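Local coordinates for DotU family type IV/VI secretion system protein (Acinetobacter baumannii, PDB 6Y4R) that forms the cytoplasmic domain of TssL, a key component of the type VI secretion system of this bacterium, at residues R112-H126 and L148-K160. Residues are numbered along the deposited sequence; the frame is centred on the assembly and turned at random.
Sequences RSRGKERLAALEVFH and LVARVGDEIDYLK
The C-terminal helix of this all-helical DotU-family domain packs antiparallel against helix 119-130, and Ile156 and His126 interlock there as reciprocal knobs into holes. The axes of segments 119-126 and 148-159 run 150° apart and approach to 10.2 Å. Ile156 sits among Leu119, Leu122, Glu123 and His126; its CD1 reaches His126 CB at 3.7 Å, while CG2, the branch anti to the backbone N, lies 3.8 Å from Leu119 CD1. In return His126 enters the hole formed by Val149, Val152, Gly153 and Ile156. With CG anti to its own backbone N (chi1 173°), the imidazole reaches across to the backbone of the opposing helix, bringing NE2 to 3.5 Å from Gly153 CA, with Val149 O at the ring edge. Leu122 carries the apolar seam onward, its CD1 3.8 Å from Val152 CG1.

Salt bridges border this seam. Arg112 grips Glu155 side-on: NE donates to OE1 over 2.8 Å and NH2 to OE2 over 2.9 Å, both nearly straight and both to syn lone pairs. The two bonds hold the guanidinium and carboxylate planes within 4° of each other; Val152 CG2 lies over one guanidinium face. Elsewhere, Glu123 OE2 meets Lys160 NZ at 3.5 Å in a looser ion pair.

Leu159 CD1 rests against Gly115 O and CD2 against Lys116 N, at the turn where helix 100-114 gives way to the next. Behind the contact, Leu122 leans on Leu108 and Leu148 on Phe105, both of helix 100-114, while Arg118 bridges to Asp54 and Asp57 of helix 52-71.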
# COMPACT_ATOMS: atom_id res chain seq x y z
N ARG A 112 -8.90 -0.61 -12.85
CA ARG A 112 -8.58 -0.21 -14.21
C ARG A 112 -9.85 -0.25 -15.05
O ARG A 112 -10.09 0.65 -15.87
CB ARG A 112 -7.52 -1.14 -14.80
CG ARG A 112 -6.16 -1.10 -14.13
CD ARG A 112 -5.19 -2.15 -14.70
NE ARG A 112 -4.71 -1.79 -16.03
CZ ARG A 112 -4.07 -2.61 -16.87
NH1 ARG A 112 -3.82 -3.86 -16.51
NH2 ARG A 112 -3.69 -2.18 -18.06
N SER A 113 -10.68 -1.27 -14.82
CA SER A 113 -11.93 -1.43 -15.56
C SER A 113 -12.93 -0.32 -15.24
O SER A 113 -13.71 0.09 -16.11
CB SER A 113 -12.55 -2.79 -15.24
OG SER A 113 -13.22 -2.76 -13.99
N ARG A 114 -12.98 0.11 -13.98
CA ARG A 114 -13.91 1.16 -13.61
C ARG A 114 -13.41 2.56 -13.94
O ARG A 114 -14.20 3.51 -13.83
CB ARG A 114 -14.27 1.10 -12.12
CG ARG A 114 -15.04 -0.15 -11.73
CD ARG A 114 -16.47 -0.11 -12.25
NE ARG A 114 -17.15 1.16 -11.99
CZ ARG A 114 -17.67 1.54 -10.83
NH1 ARG A 114 -17.54 0.77 -9.75
NH2 ARG A 114 -18.27 2.72 -10.73
N GLY A 115 -12.13 2.72 -14.27
CA GLY A 115 -11.61 3.92 -14.90
C GLY A 115 -11.76 5.21 -14.12
O GLY A 115 -11.03 5.44 -13.14
N LYS A 116 -12.69 6.06 -14.55
CA LYS A 116 -12.87 7.37 -13.94
C LYS A 116 -13.61 7.30 -12.61
O LYS A 116 -13.32 8.08 -11.70
CB LYS A 116 -13.64 8.29 -14.91
CG LYS A 116 -13.88 9.71 -14.39
CD LYS A 116 -12.59 10.52 -14.31
CE LYS A 116 -12.85 11.98 -13.86
NZ LYS A 116 -11.59 12.80 -13.66
N GLU A 117 -14.56 6.37 -12.48
CA GLU A 117 -15.38 6.30 -11.28
C GLU A 117 -14.61 5.82 -10.05
O GLU A 117 -15.08 6.04 -8.93
CB GLU A 117 -16.60 5.40 -11.51
CG GLU A 117 -17.55 5.93 -12.60
CD GLU A 117 -17.65 5.05 -13.83
OE1 GLU A 117 -17.56 3.81 -13.69
OE2 GLU A 117 -17.87 5.60 -14.93
N ARG A 118 -13.50 5.09 -10.22
CA ARG A 118 -12.70 4.68 -9.08
C ARG A 118 -11.24 5.11 -9.21
O ARG A 118 -10.35 4.48 -8.62
CB ARG A 118 -12.82 3.18 -8.81
CG ARG A 118 -14.29 2.79 -8.67
CD ARG A 118 -14.62 2.12 -7.37
NE ARG A 118 -14.05 0.80 -7.15
CZ ARG A 118 -13.44 0.42 -6.04
NH1 ARG A 118 -13.02 -0.83 -5.95
NH2 ARG A 118 -13.26 1.28 -5.05
N LEU A 119 -11.01 6.23 -9.91
CA LEU A 119 -9.66 6.70 -10.21
C LEU A 119 -8.91 7.15 -8.98
O LEU A 119 -7.68 7.12 -8.96
CB LEU A 119 -9.72 7.82 -11.24
CG LEU A 119 -8.52 8.75 -11.45
CD1 LEU A 119 -7.41 8.06 -12.19
CD2 LEU A 119 -8.96 9.99 -12.23
N ALA A 120 -9.62 7.61 -7.94
CA ALA A 120 -8.94 7.95 -6.69
C ALA A 120 -8.32 6.70 -6.07
O ALA A 120 -7.17 6.73 -5.63
CB ALA A 120 -9.89 8.63 -5.71
N ALA A 121 -9.06 5.60 -6.04
CA ALA A 121 -8.48 4.35 -5.56
C ALA A 121 -7.34 3.88 -6.45
O ALA A 121 -6.31 3.42 -5.95
CB ALA A 121 -9.55 3.25 -5.49
N LEU A 122 -7.48 4.05 -7.77
CA LEU A 122 -6.49 3.47 -8.67
C LEU A 122 -5.17 4.24 -8.63
O LEU A 122 -4.11 3.65 -8.83
CB LEU A 122 -7.07 3.36 -10.09
CG LEU A 122 -6.19 2.99 -11.29
CD1 LEU A 122 -5.89 1.50 -11.25
CD2 LEU A 122 -6.92 3.32 -12.56
N GLU A 123 -5.22 5.54 -8.32
CA GLU A 123 -4.01 6.32 -8.11
C GLU A 123 -3.19 5.81 -6.92
O GLU A 123 -1.95 5.89 -6.93
CB GLU A 123 -4.38 7.78 -7.89
CG GLU A 123 -4.39 8.67 -9.12
CD GLU A 123 -5.28 9.89 -8.93
OE1 GLU A 123 -5.95 9.95 -7.89
OE2 GLU A 123 -5.24 10.84 -9.76
N VAL A 124 -3.87 5.33 -5.88
CA VAL A 124 -3.21 4.72 -4.72
C VAL A 124 -2.54 3.40 -5.11
O VAL A 124 -1.38 3.14 -4.75
CB VAL A 124 -4.21 4.53 -3.56
CG1 VAL A 124 -3.65 3.65 -2.46
CG2 VAL A 124 -4.61 5.88 -2.96
N PHE A 125 -3.25 2.53 -5.84
CA PHE A 125 -2.65 1.24 -6.20
C PHE A 125 -1.45 1.42 -7.12
O PHE A 125 -0.50 0.63 -7.04
CB PHE A 125 -3.66 0.33 -6.88
CG PHE A 125 -4.49 -0.50 -5.91
CD1 PHE A 125 -5.37 0.10 -5.04
CD2 PHE A 125 -4.36 -1.88 -5.88
CE1 PHE A 125 -6.12 -0.67 -4.17
CE2 PHE A 125 -5.10 -2.64 -5.00
CZ PHE A 125 -5.99 -2.03 -4.15
N HIS A 126 -1.48 2.42 -8.01
CA HIS A 126 -0.32 2.73 -8.85
C HIS A 126 0.84 3.24 -8.00
O HIS A 126 2.00 2.84 -8.21
CB HIS A 126 -0.71 3.77 -9.90
CG HIS A 126 0.43 4.29 -10.72
ND1 HIS A 126 0.90 5.58 -10.59
CD2 HIS A 126 1.17 3.72 -11.71
CE1 HIS A 126 1.89 5.77 -11.45
NE2 HIS A 126 2.07 4.66 -12.14
N LEU A 148 3.54 -3.45 -16.38
CA LEU A 148 2.22 -3.21 -15.79
C LEU A 148 2.17 -1.86 -15.10
O LEU A 148 1.19 -1.11 -15.26
CB LEU A 148 1.85 -4.31 -14.80
CG LEU A 148 0.77 -3.97 -13.78
CD1 LEU A 148 -0.56 -3.82 -14.43
CD2 LEU A 148 0.69 -5.09 -12.79
N VAL A 149 3.23 -1.50 -14.37
CA VAL A 149 3.28 -0.20 -13.71
C VAL A 149 3.24 0.91 -14.75
O VAL A 149 2.59 1.94 -14.55
CB VAL A 149 4.53 -0.10 -12.82
CG1 VAL A 149 4.57 1.25 -12.13
CG2 VAL A 149 4.55 -1.24 -11.80
N ALA A 150 3.92 0.70 -15.88
CA ALA A 150 4.00 1.74 -16.89
C ALA A 150 2.63 2.07 -17.47
O ALA A 150 2.30 3.25 -17.66
CB ALA A 150 4.95 1.30 -18.00
N ARG A 151 1.81 1.05 -17.75
CA ARG A 151 0.53 1.29 -18.41
C ARG A 151 -0.60 1.67 -17.47
O ARG A 151 -1.49 2.41 -17.88
CB ARG A 151 0.07 0.07 -19.19
CG ARG A 151 1.15 -0.85 -19.59
CD ARG A 151 0.62 -2.10 -20.14
NE ARG A 151 1.64 -2.79 -20.93
CZ ARG A 151 1.46 -3.90 -21.63
NH1 ARG A 151 0.28 -4.45 -21.67
NH2 ARG A 151 2.47 -4.41 -22.29
N VAL A 152 -0.60 1.16 -16.25
CA VAL A 152 -1.54 1.71 -15.29
C VAL A 152 -1.26 3.19 -15.12
O VAL A 152 -2.18 4.01 -15.01
CB VAL A 152 -1.46 0.95 -13.96
CG1 VAL A 152 -2.46 1.50 -12.97
CG2 VAL A 152 -1.72 -0.51 -14.18
N GLY A 153 0.02 3.56 -15.18
CA GLY A 153 0.38 4.96 -15.16
C GLY A 153 -0.12 5.71 -16.37
O GLY A 153 -0.52 6.88 -16.28
N ASP A 154 -0.09 5.05 -17.54
CA ASP A 154 -0.59 5.64 -18.77
C ASP A 154 -2.09 5.84 -18.71
O ASP A 154 -2.61 6.87 -19.17
CB ASP A 154 -0.29 4.74 -19.98
CG ASP A 154 1.19 4.69 -20.35
OD1 ASP A 154 1.92 5.69 -20.12
OD2 ASP A 154 1.62 3.65 -20.92
N GLU A 155 -2.82 4.85 -18.17
CA GLU A 155 -4.28 4.94 -18.08
C GLU A 155 -4.70 6.06 -17.14
O GLU A 155 -5.70 6.75 -17.40
CB GLU A 155 -4.87 3.61 -17.64
CG GLU A 155 -4.85 2.61 -18.75
CD GLU A 155 -4.50 1.22 -18.30
OE1 GLU A 155 -4.83 0.83 -17.14
OE2 GLU A 155 -3.85 0.53 -19.11
N ILE A 156 -3.97 6.27 -16.06
CA ILE A 156 -4.26 7.39 -15.18
C ILE A 156 -4.01 8.70 -15.91
O ILE A 156 -4.82 9.63 -15.81
CB ILE A 156 -3.46 7.27 -13.88
CG1 ILE A 156 -3.91 6.01 -13.14
CG2 ILE A 156 -3.71 8.52 -13.04
CD1 ILE A 156 -3.17 5.76 -11.86
N ASP A 157 -2.90 8.81 -16.65
CA ASP A 157 -2.67 10.00 -17.47
C ASP A 157 -3.79 10.18 -18.48
O ASP A 157 -4.21 11.31 -18.76
CB ASP A 157 -1.35 9.91 -18.25
CG ASP A 157 -0.12 10.13 -17.40
OD1 ASP A 157 -0.20 10.79 -16.33
OD2 ASP A 157 0.96 9.67 -17.84
N TYR A 158 -4.29 9.07 -19.05
CA TYR A 158 -5.35 9.13 -20.05
C TYR A 158 -6.69 9.56 -19.45
O TYR A 158 -7.46 10.28 -20.10
CB TYR A 158 -5.49 7.77 -20.76
CG TYR A 158 -6.66 7.63 -21.72
CD1 TYR A 158 -6.47 7.69 -23.09
CD2 TYR A 158 -7.96 7.43 -21.26
CE1 TYR A 158 -7.56 7.55 -23.97
CE2 TYR A 158 -9.03 7.29 -22.13
CZ TYR A 158 -8.83 7.35 -23.48
OH TYR A 158 -9.92 7.21 -24.33
N LEU A 159 -6.99 9.11 -18.23
CA LEU A 159 -8.29 9.41 -17.63
C LEU A 159 -8.42 10.87 -17.22
O LEU A 159 -9.53 11.30 -16.89
CB LEU A 159 -8.54 8.49 -16.43
CG LEU A 159 -8.72 7.02 -16.82
CD1 LEU A 159 -8.53 6.10 -15.61
CD2 LEU A 159 -10.08 6.87 -17.46
N LYS A 160 -7.33 11.64 -17.26
CA LYS A 160 -7.37 13.08 -16.98
C LYS A 160 -7.42 13.92 -18.28
O LYS A 160 -6.41 14.17 -18.98
CB LYS A 160 -6.16 13.44 -16.14
CG LYS A 160 -5.84 12.42 -15.03
CD LYS A 160 -4.73 12.91 -14.14
CE LYS A 160 -4.64 12.17 -12.83
NZ LYS A 160 -3.34 12.55 -12.16